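PDB 3GO7: ribokinase RBSK from Mycobacterium tuberculosis, which probably phosphorylates D-ribose at O-5 with ATP and magnesium, yielding D-ribose 5-phosphate. Local coordinates for residues A[30-35]-A[111-116]; A[167-172]-A[258-263]. All coordinates share one frame; numbering follows the deposited sequence.

Interaction 1: A[30-35]-A[111-116]; sequences MDLTFV and TAIIVV. With RIB (alpha-D-ribofuranose), chain C.
I114 O receives the N-H of F34 at 2.8 Å in an almost straight bond (172°), one of five backbone bonds that pair 30-35 with 111-116 as the two parallel inner strands of the four-stranded lid sheet of this PfkB-family sugar kinase. T33 CA also makes a C-H...O contact with I114 O, at 3.4 Å. The bonds alternate in the parallel manner: M30 O accepts from A112 N, L32 bonds through its N to A112 O and through its O to I114 N, and F34 does likewise with I114 and V116. The side chains of D31, A112 and I114 point to the face that meets the ribose. D31 holds the sugar with both carboxylate oxygens, OD1 taking ribose O2 and OD2 taking ribose O3, each at 2.7 Å. N29, G57, K58, N61, E152 and D248 also bond the sugar. A112 CB lies 3.4 Å from ribose O2 and beside D31 OD1, lining the same pocket, while I114 CD1 reaches back along the sheet to the CB and CG of D31. L32, F34 and I113 occupy the other face, where L32 packs on L32, F34 on I113 and I113 on F34 of the second subunit, which makes the lid part of the dimer interface. Within the chain, I113 splits its branches: CG1, anti to the carbonyl carbon (chi1 -48°), carries CD1 to within 3.9 Å of L32 CD1, and CG2 lies obliquely against the F34 ring, 3.8 Å from F34 CE2.

Interaction 2: A[167-172]-A[258-263]; sequences SADAVV and WPRNPG
D169 O is the acceptor on which this contact turns. N261 ND2 gives it a hydrogen bond of 2.7 Å at 155°, with the oxygen near the amide plane of N261, although the donor is tilted from the D169 carbonyl plane. R260 NH1 adds a weak bond to D169 O at 3.3 Å. That same nitrogen forms a long salt bridge with D169 OD2, 3.6 Å away and at the edge of the guanidinium, with carboxylate and guanidinium planes 38° apart. The stronger partner of R260 is D145, which pairs with its NE, so the guanidinium is shared between two acidic residues. The N261 amide lies over the D169 carboxylate, the two planes nearly parallel and OD1 facing OD1, with no bond between the groups. N261 chi1 of 38° sets CG between its backbone N and carbonyl carbon, directing ND2 at D169 O. Next to these polar groups, V171 points toward 258-263: CG1 approaches W258 CD1 at 3.8 Å, the two side chains crossing at about a right angle, and CG2 lies against P259 O and N261 N. H212 stacks edge-to-face with the W258 ring. D169, at positive phi, is the C' residue of a Schellman motif, its N bonded to Q166 O and A170 N to A165 O; the motif ends helix 155-167 and turns the chain into strand 171-175, the helix-to-strand turn of an alpha/beta fold.

The two contacts lie on opposite sides of the chain's centre, their own centres 34 Å apart and their nearest atoms about 23 Å apart, so the two do not touch. Interaction 1 belongs to the small lid sheet, and its face carrying D31, I114 and V116 turns to the catalytic cleft: the V116 side chain is about 3 Å from that of D242, a magnesium ligand, and about 7 Å from the bound magnesium ion. Interaction 2 joins the start of a parallel strand of the large sheet to the loop between helices 246-255 and 265-282. The W258 side chain is about 11 Å from that of C276, an ADP-binding residue, which keeps W258 well outside first-shell distance of the nucleotide.

Interaction 1: A[30-35]-A[111-116]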
loop_
_atom_site.group_PDB
_atom_site.type_symbol
_atom_site.label_atom_id
_atom_site.label_comp_id
_atom_site.label_asym_id
_atom_site.label_seq_id
_atom_site.Cartn_x
_atom_site.Cartn_y
_atom_site.Cartn_z
ATOM N N MET A 30 7.265 -3.103 -7.143
ATOM C CA MET A 30 7.748 -2.649 -5.852
ATOM C C MET A 30 6.706 -3.118 -4.820
ATOM O O MET A 30 5.497 -2.926 -5.007
ATOM C CB MET A 30 7.967 -1.140 -5.859
ATOM C CG MET A 30 8.551 -0.578 -4.576
ATOM S SD MET A 30 10.243 -1.136 -4.311
ATOM C CE MET A 30 11.125 -0.043 -5.453
ATOM N N ASP A 31 7.165 -3.781 -3.771
ATOM C CA ASP A 31 6.279 -4.262 -2.733
ATOM C C ASP A 31 6.148 -3.275 -1.565
ATOM O O ASP A 31 7.161 -2.783 -1.047
ATOM C CB ASP A 31 6.782 -5.605 -2.189
ATOM C CG ASP A 31 6.613 -6.751 -3.180
ATOM O OD1 ASP A 31 5.917 -6.574 -4.199
ATOM O OD2 ASP A 31 7.183 -7.841 -2.935
ATOM N N LEU A 32 4.903 -3.012 -1.158
ATOM C CA LEU A 32 4.597 -2.366 0.107
ATOM C C LEU A 32 4.063 -3.446 1.048
ATOM O O LEU A 32 2.968 -4.011 0.821
ATOM C CB LEU A 32 3.560 -1.264 -0.088
ATOM C CG LEU A 32 3.869 -0.122 -1.078
ATOM C CD1 LEU A 32 2.755 0.922 -1.081
ATOM C CD2 LEU A 32 5.168 0.557 -0.765
ATOM N N THR A 33 4.835 -3.772 2.084
ATOM C CA THR A 33 4.434 -4.819 3.022
ATOM C C THR A 33 3.951 -4.260 4.360
ATOM O O THR A 33 4.684 -3.550 5.066
ATOM C CB THR A 33 5.553 -5.828 3.277
ATOM O OG1 THR A 33 6.108 -6.279 2.029
ATOM C CG2 THR A 33 5.026 -7.011 4.097
ATOM N N PHE A 34 2.719 -4.608 4.712
ATOM C CA PHE A 34 2.106 -4.128 5.928
ATOM C C PHE A 34 2.008 -5.281 6.908
ATOM O O PHE A 34 1.588 -6.403 6.536
ATOM C CB PHE A 34 0.707 -3.600 5.611
ATOM C CG PHE A 34 0.700 -2.385 4.714
ATOM C CD1 PHE A 34 0.450 -1.124 5.237
ATOM C CD2 PHE A 34 0.920 -2.501 3.345
ATOM C CE1 PHE A 34 0.436 0.004 4.427
ATOM C CE2 PHE A 34 0.899 -1.379 2.535
ATOM C CZ PHE A 34 0.658 -0.114 3.093
ATOM N N VAL A 35 2.394 -5.025 8.153
ATOM C CA VAL A 35 2.114 -5.971 9.240
ATOM C C VAL A 35 0.851 -5.561 9.999
ATOM O O VAL A 35 0.720 -4.426 10.477
ATOM C CB VAL A 35 3.292 -6.157 10.252
ATOM C CG1 VAL A 35 2.951 -7.297 11.252
ATOM C CG2 VAL A 35 4.601 -6.467 9.523
ATOM N N THR A 111 3.019 -2.313 -8.808
ATOM C CA THR A 111 2.949 -2.119 -7.377
ATOM C C THR A 111 2.223 -3.293 -6.768
ATOM O O THR A 111 1.258 -3.760 -7.354
ATOM C CB THR A 111 2.178 -0.850 -7.029
ATOM O OG1 THR A 111 2.707 0.244 -7.778
ATOM C CG2 THR A 111 2.282 -0.536 -5.528
ATOM N N ALA A 112 2.673 -3.756 -5.597
ATOM C CA ALA A 112 1.983 -4.787 -4.857
ATOM C C ALA A 112 1.815 -4.400 -3.403
ATOM O O ALA A 112 2.713 -3.789 -2.789
ATOM C CB ALA A 112 2.706 -6.114 -4.944
ATOM N N ILE A 113 0.675 -4.796 -2.845
ATOM C CA ILE A 113 0.426 -4.639 -1.451
ATOM C C ILE A 113 0.406 -6.031 -0.888
ATOM O O ILE A 113 -0.426 -6.858 -1.285
ATOM C CB ILE A 113 -0.949 -3.932 -1.196
ATOM C CG1 ILE A 113 -1.097 -2.670 -2.068
ATOM C CG2 ILE A 113 -1.145 -3.650 0.254
ATOM C CD1 ILE A 113 0.021 -1.693 -1.955
ATOM N N ILE A 114 1.351 -6.299 0.006
ATOM C CA ILE A 114 1.332 -7.501 0.803
ATOM C C ILE A 114 0.881 -7.155 2.226
ATOM O O ILE A 114 1.354 -6.181 2.842
ATOM C CB ILE A 114 2.704 -8.209 0.853
ATOM C CG1 ILE A 114 3.235 -8.481 -0.546
ATOM C CG2 ILE A 114 2.549 -9.577 1.485
ATOM C CD1 ILE A 114 3.956 -7.380 -1.118
ATOM N N VAL A 115 -0.042 -7.951 2.744
ATOM C CA VAL A 115 -0.495 -7.778 4.101
ATOM C C VAL A 115 -0.198 -9.081 4.845
ATOM O O VAL A 115 -0.597 -10.182 4.408
ATOM C CB VAL A 115 -1.993 -7.413 4.145
ATOM C CG1 VAL A 115 -2.438 -7.127 5.565
ATOM C CG2 VAL A 115 -2.263 -6.203 3.245
ATOM N N VAL A 116 0.542 -8.960 5.942
ATOM C CA VAL A 116 0.881 -10.112 6.751
ATOM C C VAL A 116 0.278 -9.961 8.159
ATOM O O VAL A 116 0.268 -8.870 8.743
ATOM C CB VAL A 116 2.411 -10.333 6.785
ATOM C CG1 VAL A 116 2.730 -11.723 7.344
ATOM C CG2 VAL A 116 2.979 -10.224 5.381
HETATM O O5 RIB C . 4.507 -13.780 -4.437
HETATM C C5 RIB C . 4.641 -12.486 -3.810
HETATM C C4 RIB C . 4.784 -11.433 -4.929
HETATM O O4 RIB C . 3.555 -11.273 -5.632
HETATM C C3 RIB C . 5.138 -10.036 -4.461
HETATM O O3 RIB C . 6.546 -9.827 -4.570
HETATM C C2 RIB C . 4.325 -9.094 -5.358
HETATM O O2 RIB C . 5.091 -8.172 -6.146
HETATM C C1 RIB C . 3.452 -9.979 -6.220
HETATM O O1 RIB C . 3.908 -10.038 -7.569
#

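Interaction 2: A[167-172]-A[258-263]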
loop_
_atom_site.group_PDB
_atom_site.type_symbol
_atom_site.label_atom_id
_atom_site.label_comp_id
_atom_site.label_asym_id
_atom_site.label_seq_id
_atom_site.Cartn_x
_atom_site.Cartn_y
_atom_site.Cartn_z
ATOM N N SER A 167 10.386 -25.239 -28.809
ATOM C CA SER A 167 11.204 -25.294 -30.007
ATOM C C SER A 167 12.666 -25.564 -29.683
ATOM O O SER A 167 13.307 -26.340 -30.380
ATOM C CB SER A 167 11.064 -24.012 -30.815
ATOM O OG SER A 167 9.720 -23.878 -31.233
ATOM N N ALA A 168 13.183 -24.944 -28.625
ATOM C CA ALA A 168 14.572 -25.155 -28.195
ATOM C C ALA A 168 14.675 -26.289 -27.178
ATOM O O ALA A 168 15.674 -26.394 -26.460
ATOM C CB ALA A 168 15.145 -23.881 -27.606
ATOM N N ASP A 169 13.634 -27.115 -27.089
ATOM C CA ASP A 169 13.632 -28.267 -26.189
ATOM C C ASP A 169 13.954 -27.918 -24.716
ATOM O O ASP A 169 14.464 -28.759 -23.982
ATOM C CB ASP A 169 14.584 -29.357 -26.735
ATOM C CG ASP A 169 14.342 -30.745 -26.102
ATOM O OD1 ASP A 169 13.160 -31.202 -26.060
ATOM O OD2 ASP A 169 15.339 -31.383 -25.656
ATOM N N ALA A 170 13.662 -26.678 -24.295
ATOM C CA ALA A 170 13.700 -26.262 -22.855
ATOM C C ALA A 170 12.442 -26.696 -22.084
ATOM O O ALA A 170 11.371 -26.842 -22.678
ATOM C CB ALA A 170 13.898 -24.724 -22.724
ATOM N N VAL A 171 12.565 -26.895 -20.779
ATOM C CA VAL A 171 11.396 -27.217 -19.952
ATOM C C VAL A 171 10.457 -26.000 -19.824
ATOM O O VAL A 171 10.917 -24.905 -19.484
ATOM C CB VAL A 171 11.808 -27.681 -18.544
ATOM C CG1 VAL A 171 10.579 -28.025 -17.721
ATOM C CG2 VAL A 171 12.753 -28.880 -18.620
ATOM N N VAL A 172 9.164 -26.177 -20.133
ATOM C CA VAL A 172 8.158 -25.129 -19.897
ATOM C C VAL A 172 7.527 -25.310 -18.520
ATOM O O VAL A 172 6.726 -26.231 -18.283
ATOM C CB VAL A 172 7.076 -25.066 -20.993
ATOM C CG1 VAL A 172 5.954 -24.137 -20.589
ATOM C CG2 VAL A 172 7.679 -24.585 -22.310
ATOM N N TRP A 258 15.280 -28.617 -11.736
ATOM C CA TRP A 258 14.507 -29.527 -12.533
ATOM C C TRP A 258 15.376 -30.061 -13.669
ATOM O O TRP A 258 16.028 -29.272 -14.355
ATOM C CB TRP A 258 13.281 -28.809 -13.067
ATOM C CG TRP A 258 12.220 -29.703 -13.602
ATOM C CD1 TRP A 258 12.072 -30.083 -14.881
ATOM C CD2 TRP A 258 11.138 -30.304 -12.873
ATOM N NE1 TRP A 258 10.973 -30.881 -15.018
ATOM C CE2 TRP A 258 10.375 -31.034 -13.799
ATOM C CE3 TRP A 258 10.748 -30.301 -11.530
ATOM C CZ2 TRP A 258 9.231 -31.753 -13.441
ATOM C CZ3 TRP A 258 9.607 -31.019 -11.167
ATOM C CH2 TRP A 258 8.870 -31.745 -12.126
ATOM N N PRO A 259 15.405 -31.402 -13.858
ATOM C CA PRO A 259 16.237 -32.013 -14.896
ATOM C C PRO A 259 15.950 -31.452 -16.283
ATOM O O PRO A 259 14.804 -31.109 -16.562
ATOM C CB PRO A 259 15.833 -33.486 -14.836
ATOM C CG PRO A 259 14.530 -33.508 -14.111
ATOM C CD PRO A 259 14.669 -32.431 -13.107
ATOM N N ARG A 260 16.986 -31.335 -17.125
ATOM C CA ARG A 260 16.820 -31.080 -18.569
ATOM C C ARG A 260 15.863 -32.143 -19.040
ATOM O O ARG A 260 15.975 -33.291 -18.607
ATOM C CB ARG A 260 18.153 -31.245 -19.332
ATOM C CG ARG A 260 18.862 -29.932 -19.743
ATOM C CD ARG A 260 19.481 -29.994 -21.189
ATOM N NE ARG A 260 19.234 -28.760 -21.973
ATOM C CZ ARG A 260 18.343 -28.639 -22.971
ATOM N NH1 ARG A 260 17.605 -29.681 -23.359
ATOM N NH2 ARG A 260 18.195 -27.476 -23.603
ATOM N N ASN A 261 14.882 -31.802 -19.866
ATOM C CA ASN A 261 14.087 -32.875 -20.446
ATOM C C ASN A 261 15.058 -33.626 -21.343
ATOM O O ASN A 261 15.897 -32.984 -21.998
ATOM C CB ASN A 261 12.834 -32.395 -21.188
ATOM C CG ASN A 261 13.054 -31.116 -21.974
ATOM O OD1 ASN A 261 12.091 -30.541 -22.496
ATOM N ND2 ASN A 261 14.312 -30.654 -22.064
ATOM N N PRO A 262 15.027 -34.982 -21.298
ATOM C CA PRO A 262 14.054 -35.749 -20.485
ATOM C C PRO A 262 14.678 -36.050 -19.119
ATOM O O PRO A 262 15.899 -35.916 -18.945
ATOM C CB PRO A 262 13.875 -37.038 -21.298
ATOM C CG PRO A 262 15.321 -37.258 -21.957
ATOM C CD PRO A 262 16.003 -35.871 -21.988
ATOM N N GLY A 263 13.883 -36.451 -18.146
ATOM C CA GLY A 263 14.489 -36.640 -16.838
ATOM C C GLY A 263 14.109 -37.931 -16.175
ATOM O O GLY A 263 13.115 -38.578 -16.546
#